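Local coordinates for glycerate dehydrogenase (Bacillus sp. 5mfcol3.1, PDB 6P2I) that reduces acyclic imino acids, which a partner oxidase produces in situ, to amino acids with NADPH as the hydride donor, at the interface of chains A and B. Coordinates in Å, arbitrary orientation; residue numbers count along the deposited sequence, not the author numbering. Chains: chain A/B, Glycerate dehydrogenase.

Contact 1: the interface of chains A and B. Residues chain A 100, 159; chain B 139, 141, 165.
Helix 99-114 and helix 152-163 of chain A meet two loop stretches of chain B, one with B:Glu139 and B:Arg141, the other with B:Gln165. The protein belongs to the D-isomer specific 2-hydroxyacid dehydrogenase family. The patch is part of the interface of the two chains. A:Gln100 does most of the touching and has 58 Å² hidden by chain B. Its CG stands anti to the backbone N (chi1 -177°), and the chain bends at chi2 (71°). This bend turns the methylene groups toward B:Glu139 and the amide toward B:Arg141. CG of A:Gln100 lies 3.3 Å from the carboxylate oxygen OE1 of B:Glu139, a van der Waals contact. The amide of A:Gln100 lies across the aliphatic part of B:Arg141, the two side chains at about a right angle. The amide plane is turned 27° from the guanidinium plane of B:Arg141. Amide carbon CD of A:Gln100 is 3.7 Å from CD of B:Arg141. Its carbonyl OE1 faces guanidinium NH1 of B:Arg141 at 3.5 Å, too long to count as a hydrogen bond. Within chain B, NH2 of B:Arg141 donates to the amide OE1 of B:Gln165 at 2.5 Å. This is very short, and B:Gln165 is poorly ordered, so its details are doubtful. Carboxylate OE1 of A:Glu159 lies 4.6 Å from NH2 of B:Arg141. At that range the opposite charges may attract without a salt bridge.

Contact 2: the interface of chains A and B. Residues chain A 120-121, 124-125; chain B 258, 271-273.
B:Leu271, the last residue of strand 269-271, meets A:Asp121 on helix 117-125 in this patch of a 2-hydroxyacid dehydrogenase-type interface. A hydrogen bond crosses the contact from the backbone N of B:Leu271 to the carboxylate OD1 of A:Asp121, 2.9 Å long and fairly straight (164° at H). It uses the anti lone pair of OD1. A:Asp121 reaches it with CG anti to its own N (chi1 -178°).

A same-chain salt bridge sets that carboxylate. A:Arg125, one helical turn on, grips it side-on with two nitrogens. NE of A:Arg125 lies 2.7 Å from OD2 of A:Asp121, and NH2 donates to OD1 on its syn lone pair. OD1 therefore accepts from both chains. The paired grip should fix the rotation of the carboxylate, and the guanidinium may stabilise its negative charge.

Van der Waals packing surrounds these bonds. Methyl CD1 of B:Leu271 lies over one face of the A:Arg125 guanidinium, toward the rim, 3.9 Å from NE. A:Cys124 has 58 Å² hidden by chain B. Its CB rests 3.6 Å from CB of B:Leu271. Its sulfur SG sits against the peptide link of B:Thr272 and B:Pro273, 3.3 Å from N of B:Pro273. CE2 of the B:Tyr258 ring also approaches this sulfur, at 4.0 Å. CB of A:Ala120 touches methyl CG2 of B:Thr272 at 3.7 Å.

Contact 3: the interface of chains A and B. Residues chain A 104, 107-108, 111, 160, 164; chain B 107, 111, 164.
B:Phe164, with 60 Å² hidden by chain A, packs its ring against A:Ile160 and A:Phe164. Methyl CG2 of A:Ile160 sits over one face of the ring, offset toward the rim and 3.8 Å from its centroid, a CH-pi contact. CD1 of A:Ile160 touches the same ring at CE1, 3.7 Å away. A:Ile160 points this branch across with CG2 anti to the backbone N and CG1 beside it (chi1 -62°). The ring of A:Phe164 meets B:Phe164 by its rim, CE2 to CE2 at 3.3 Å, a close contact between the same residue of the two chains, whose first torsions differ (-106° and -78°).

B:Phe111, on helix 99-114, has 53 Å² hidden and lies along the same helix of chain A. Its CB is 3.5 Å from CB of A:Ala108, where the small side chain may let the helices come close. The ring extends toward A:Glu104, and CE1 of B:Phe111 lies 3.8 Å from CB of A:Glu104. The carboxylate OE1 of A:Glu104 lies at the ring edge, in its plane. The backbone O of A:Glu104 lies over one face, toward the rim. CE2 of B:Phe111 reaches CB of A:Phe107 at 4.0 Å. The twin pair answers it: CE2 of A:Phe111 is 3.9 Å from CB of B:Phe107, the two side chains side by side and pointing the same way.

This aromatic core joins the NAD-binding domains across the two-fold axis and probably stabilises a dimer of the kind common in this family.

Contact 1: the interface of chains A and B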
loop_
_atom_site.group_PDB
_atom_site.type_symbol
_atom_site.label_atom_id
_atom_site.label_comp_id
_atom_site.label_asym_id
_atom_site.label_seq_id
_atom_site.Cartn_x
_atom_site.Cartn_y
_atom_site.Cartn_z
ATOM N N GLN A 100 -3.659 14.102 -4.121
ATOM C CA GLN A 100 -4.268 12.820 -3.751
ATOM C C GLN A 100 -3.456 11.651 -4.297
ATOM O O GLN A 100 -3.248 10.648 -3.598
ATOM C CB GLN A 100 -5.715 12.745 -4.247
ATOM C CG GLN A 100 -6.432 11.454 -3.837
ATOM C CD GLN A 100 -6.733 11.415 -2.353
ATOM O OE1 GLN A 100 -6.926 12.457 -1.716
ATOM N NE2 GLN A 100 -6.783 10.206 -1.788
ATOM N N GLU A 159 -4.600 13.219 6.527
ATOM C CA GLU A 159 -6.004 12.812 6.544
ATOM C C GLU A 159 -6.128 11.302 6.431
ATOM O O GLU A 159 -6.907 10.672 7.161
ATOM C CB GLU A 159 -6.777 13.466 5.400
ATOM C CG GLU A 159 -6.930 14.948 5.462
ATOM C CD GLU A 159 -7.751 15.447 4.291
ATOM O OE1 GLU A 159 -8.849 14.891 4.061
ATOM O OE2 GLU A 159 -7.286 16.366 3.586
ATOM N N GLU B 139 -6.549 6.803 -8.715
ATOM C CA GLU B 139 -6.661 6.997 -7.275
ATOM C C GLU B 139 -7.779 6.119 -6.737
ATOM O O GLU B 139 -8.791 5.896 -7.405
ATOM C CB GLU B 139 -6.944 8.459 -6.946
ATOM C CG GLU B 139 -5.786 9.356 -7.347
ATOM C CD GLU B 139 -6.145 10.816 -7.461
ATOM O OE1 GLU B 139 -7.257 11.222 -7.065
ATOM O OE2 GLU B 139 -5.312 11.578 -8.017
ATOM N N ARG B 141 -9.431 6.827 -3.873
ATOM C CA ARG B 141 -10.474 7.697 -3.339
ATOM C C ARG B 141 -11.654 7.763 -4.300
ATOM O O ARG B 141 -11.477 7.845 -5.518
ATOM C CB ARG B 141 -9.930 9.108 -3.089
ATOM C CG ARG B 141 -11.011 10.113 -2.709
ATOM C CD ARG B 141 -10.455 11.509 -2.505
ATOM N NE ARG B 141 -10.927 12.104 -1.259
ATOM C CZ ARG B 141 -10.676 13.353 -0.886
ATOM N NH1 ARG B 141 -9.959 14.149 -1.670
ATOM N NH2 ARG B 141 -11.139 13.810 0.269
ATOM N N GLN B 165 -11.907 7.510 1.964
ATOM C CA GLN B 165 -13.125 8.110 1.411
ATOM C C GLN B 165 -13.560 7.386 0.133
ATOM O O GLN B 165 -13.729 7.975 -0.936
ATOM C CB GLN B 165 -12.951 9.616 1.181
ATOM C CG GLN B 165 -12.579 10.363 2.449
ATOM C CD GLN B 165 -12.545 11.862 2.256
ATOM O OE1 GLN B 165 -12.989 12.377 1.231
ATOM N NE2 GLN B 165 -12.009 12.574 3.241
#

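Contact 2: the interface of chains A and B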
loop_
_atom_site.group_PDB
_atom_site.type_symbol
_atom_site.label_atom_id
_atom_site.label_comp_id
_atom_site.label_asym_id
_atom_site.label_seq_id
_atom_site.Cartn_x
_atom_site.Cartn_y
_atom_site.Cartn_z
ATOM N N ALA A 120 8.136 -10.922 -1.346
ATOM C CA ALA A 120 6.982 -11.795 -1.166
ATOM C C ALA A 120 6.507 -12.331 -2.503
ATOM O O ALA A 120 6.239 -13.531 -2.651
ATOM C CB ALA A 120 5.864 -11.028 -0.458
ATOM N N ASP A 121 6.413 -11.452 -3.497
ATOM C CA ASP A 121 6.018 -11.905 -4.818
ATOM C C ASP A 121 7.051 -12.857 -5.395
ATOM O O ASP A 121 6.697 -13.898 -5.956
ATOM C CB ASP A 121 5.811 -10.696 -5.723
ATOM C CG ASP A 121 5.350 -11.075 -7.091
ATOM O OD1 ASP A 121 4.123 -11.113 -7.294
ATOM O OD2 ASP A 121 6.212 -11.336 -7.973
ATOM N N CYS A 124 6.656 -16.381 -4.132
ATOM C CA CYS A 124 5.590 -17.130 -4.789
ATOM C C CYS A 124 5.972 -17.539 -6.209
ATOM O O CYS A 124 5.613 -18.637 -6.654
ATOM C CB CYS A 124 4.305 -16.308 -4.805
ATOM S SG CYS A 124 3.698 -15.874 -3.165
ATOM N N ARG A 125 6.696 -16.681 -6.943
ATOM C CA ARG A 125 7.104 -17.044 -8.301
ATOM C C ARG A 125 8.059 -18.228 -8.288
ATOM O O ARG A 125 8.174 -18.948 -9.289
ATOM C CB ARG A 125 7.755 -15.855 -9.019
ATOM C CG ARG A 125 7.000 -14.546 -8.905
ATOM C CD ARG A 125 5.826 -14.449 -9.865
ATOM N NE ARG A 125 5.125 -13.186 -9.664
ATOM C CZ ARG A 125 4.173 -12.708 -10.459
ATOM N NH1 ARG A 125 3.794 -13.388 -11.533
ATOM N NH2 ARG A 125 3.600 -11.545 -10.165
ATOM N N TYR B 258 0.754 -23.923 -6.304
ATOM C CA TYR B 258 1.797 -22.986 -6.702
ATOM C C TYR B 258 2.717 -23.535 -7.779
ATOM O O TYR B 258 2.997 -22.834 -8.760
ATOM C CB TYR B 258 2.611 -22.562 -5.473
ATOM C CG TYR B 258 1.902 -21.515 -4.655
ATOM C CD1 TYR B 258 0.861 -21.868 -3.803
ATOM C CD2 TYR B 258 2.246 -20.173 -4.755
ATOM C CE1 TYR B 258 0.194 -20.912 -3.062
ATOM C CE2 TYR B 258 1.589 -19.208 -4.016
ATOM C CZ TYR B 258 0.560 -19.587 -3.171
ATOM O OH TYR B 258 -0.100 -18.632 -2.435
ATOM N N LEU B 271 1.585 -11.400 -5.857
ATOM C CA LEU B 271 1.402 -12.590 -5.036
ATOM C C LEU B 271 2.122 -12.430 -3.708
ATOM O O LEU B 271 3.261 -11.957 -3.670
ATOM C CB LEU B 271 1.946 -13.819 -5.765
ATOM C CG LEU B 271 1.454 -14.017 -7.188
ATOM C CD1 LEU B 271 2.236 -15.131 -7.874
ATOM C CD2 LEU B 271 -0.019 -14.366 -7.129
ATOM N N THR B 272 1.463 -12.837 -2.620
ATOM C CA THR B 272 2.155 -12.959 -1.348
ATOM C C THR B 272 1.901 -14.346 -0.796
ATOM O O THR B 272 0.851 -14.945 -1.071
ATOM C CB THR B 272 1.722 -11.882 -0.334
ATOM O OG1 THR B 272 0.300 -11.864 -0.202
ATOM C CG2 THR B 272 2.188 -10.507 -0.823
ATOM N N PRO B 273 2.869 -14.923 -0.066
ATOM C CA PRO B 273 2.804 -16.346 0.295
ATOM C C PRO B 273 2.051 -16.583 1.607
ATOM O O PRO B 273 2.585 -17.166 2.557
ATOM C CB PRO B 273 4.281 -16.727 0.404
ATOM C CG PRO B 273 4.916 -15.478 0.957
ATOM C CD PRO B 273 4.161 -14.317 0.331
#

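Contact 3: the interface of chains A and B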
loop_
_atom_site.group_PDB
_atom_site.type_symbol
_atom_site.label_atom_id
_atom_site.label_comp_id
_atom_site.label_asym_id
_atom_site.label_seq_id
_atom_site.Cartn_x
_atom_site.Cartn_y
_atom_site.Cartn_z
ATOM N N GLU A 104 -1.638 8.947 -1.825
ATOM C CA GLU A 104 -1.870 7.508 -1.926
ATOM C C GLU A 104 -0.577 6.760 -2.210
ATOM O O GLU A 104 -0.376 5.648 -1.707
ATOM C CB GLU A 104 -2.920 7.208 -2.997
ATOM C CG GLU A 104 -4.306 7.636 -2.571
ATOM C CD GLU A 104 -5.414 7.230 -3.528
ATOM O OE1 GLU A 104 -5.204 6.322 -4.362
ATOM O OE2 GLU A 104 -6.508 7.838 -3.434
ATOM N N PHE A 107 1.364 5.710 0.857
ATOM C CA PHE A 107 0.905 4.467 1.467
ATOM C C PHE A 107 1.229 3.266 0.593
ATOM O O PHE A 107 1.553 2.202 1.120
ATOM C CB PHE A 107 -0.589 4.565 1.790
ATOM C CG PHE A 107 -0.859 5.456 2.958
ATOM C CD1 PHE A 107 -0.980 6.832 2.793
ATOM C CD2 PHE A 107 -0.919 4.923 4.232
ATOM C CE1 PHE A 107 -1.183 7.653 3.875
ATOM C CE2 PHE A 107 -1.128 5.746 5.330
ATOM C CZ PHE A 107 -1.267 7.104 5.154
ATOM N N ALA A 108 1.199 3.422 -0.734
ATOM C CA ALA A 108 1.675 2.356 -1.611
ATOM C C ALA A 108 3.110 1.974 -1.269
ATOM O O ALA A 108 3.435 0.792 -1.107
ATOM C CB ALA A 108 1.572 2.788 -3.081
ATOM N N PHE A 111 3.448 0.426 2.462
ATOM C CA PHE A 111 3.015 -0.966 2.524
ATOM C C PHE A 111 3.970 -1.878 1.757
ATOM O O PHE A 111 4.266 -2.987 2.205
ATOM C CB PHE A 111 1.593 -1.090 1.970
ATOM C CG PHE A 111 0.510 -0.679 2.940
ATOM C CD1 PHE A 111 0.494 -1.164 4.252
ATOM C CD2 PHE A 111 -0.502 0.185 2.536
ATOM C CE1 PHE A 111 -0.515 -0.772 5.140
ATOM C CE2 PHE A 111 -1.493 0.580 3.402
ATOM C CZ PHE A 111 -1.513 0.088 4.707
ATOM N N ILE A 160 -5.388 10.710 5.495
ATOM C CA ILE A 160 -5.403 9.261 5.342
ATOM C C ILE A 160 -4.857 8.591 6.596
ATOM O O ILE A 160 -5.422 7.604 7.088
ATOM C CB ILE A 160 -4.612 8.838 4.095
ATOM C CG1 ILE A 160 -5.248 9.420 2.826
ATOM C CG2 ILE A 160 -4.532 7.323 4.019
ATOM C CD1 ILE A 160 -4.396 9.234 1.613
ATOM N N PHE A 164 -6.612 5.999 9.211
ATOM C CA PHE A 164 -5.971 4.733 9.560
ATOM C C PHE A 164 -5.767 4.598 11.063
ATOM O O PHE A 164 -5.273 3.555 11.511
ATOM C CB PHE A 164 -4.607 4.607 8.891
ATOM C CG PHE A 164 -4.559 3.653 7.732
ATOM C CD1 PHE A 164 -4.560 2.289 7.930
ATOM C CD2 PHE A 164 -4.453 4.138 6.432
ATOM C CE1 PHE A 164 -4.493 1.428 6.859
ATOM C CE2 PHE A 164 -4.381 3.279 5.360
ATOM C CZ PHE A 164 -4.401 1.918 5.573
ATOM N N PHE B 107 -4.912 -3.403 1.403
ATOM C CA PHE B 107 -4.470 -2.157 0.786
ATOM C C PHE B 107 -3.032 -2.250 0.292
ATOM O O PHE B 107 -2.693 -1.637 -0.734
ATOM C CB PHE B 107 -4.665 -1.003 1.766
ATOM C CG PHE B 107 -6.110 -0.647 1.937
ATOM C CD1 PHE B 107 -6.910 -1.363 2.810
ATOM C CD2 PHE B 107 -6.688 0.342 1.169
ATOM C CE1 PHE B 107 -8.254 -1.069 2.928
ATOM C CE2 PHE B 107 -8.012 0.647 1.280
ATOM C CZ PHE B 107 -8.810 -0.068 2.169
ATOM N N PHE B 111 -2.587 -1.350 -3.574
ATOM C CA PHE B 111 -1.664 -0.326 -4.063
ATOM C C PHE B 111 -0.554 -0.945 -4.896
ATOM O O PHE B 111 -0.089 -0.330 -5.870
ATOM C CB PHE B 111 -1.085 0.456 -2.887
ATOM C CG PHE B 111 -2.005 1.503 -2.342
ATOM C CD1 PHE B 111 -2.583 2.441 -3.193
ATOM C CD2 PHE B 111 -2.306 1.552 -0.980
ATOM C CE1 PHE B 111 -3.422 3.421 -2.701
ATOM C CE2 PHE B 111 -3.156 2.520 -0.477
ATOM C CZ PHE B 111 -3.717 3.465 -1.338
ATOM N N PHE B 164 -9.904 6.249 3.304
ATOM C CA PHE B 164 -9.568 6.770 1.991
ATOM C C PHE B 164 -10.747 7.451 1.308
ATOM O O PHE B 164 -10.589 7.931 0.180
ATOM C CB PHE B 164 -9.028 5.636 1.125
ATOM C CG PHE B 164 -7.603 5.278 1.426
ATOM C CD1 PHE B 164 -6.564 5.983 0.842
ATOM C CD2 PHE B 164 -7.300 4.236 2.285
ATOM C CE1 PHE B 164 -5.257 5.661 1.110
ATOM C CE2 PHE B 164 -5.982 3.912 2.557
ATOM C CZ PHE B 164 -4.965 4.621 1.964
#

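The three contacts belong to one two-fold symmetric interface. Contact 1 and contact 3 are neighbours, with their C-alpha centres about 9 Å apart. In chain A both draw on helix 99-114 and helix 152-163, and in chain B both use the loop holding residues 164 and 165. Contact 2 lies about 21 Å from contact 3 and about 28 Å from contact 1. It sets helix 117-125 of chain A against strand 269-271 and nearby loop residues of chain B. Contact 1 thus forms a polar edge beside the aromatic core of contact 3. Each contact has a twin, which would spread the grip over the dimer, if the deposited pair is the biological one.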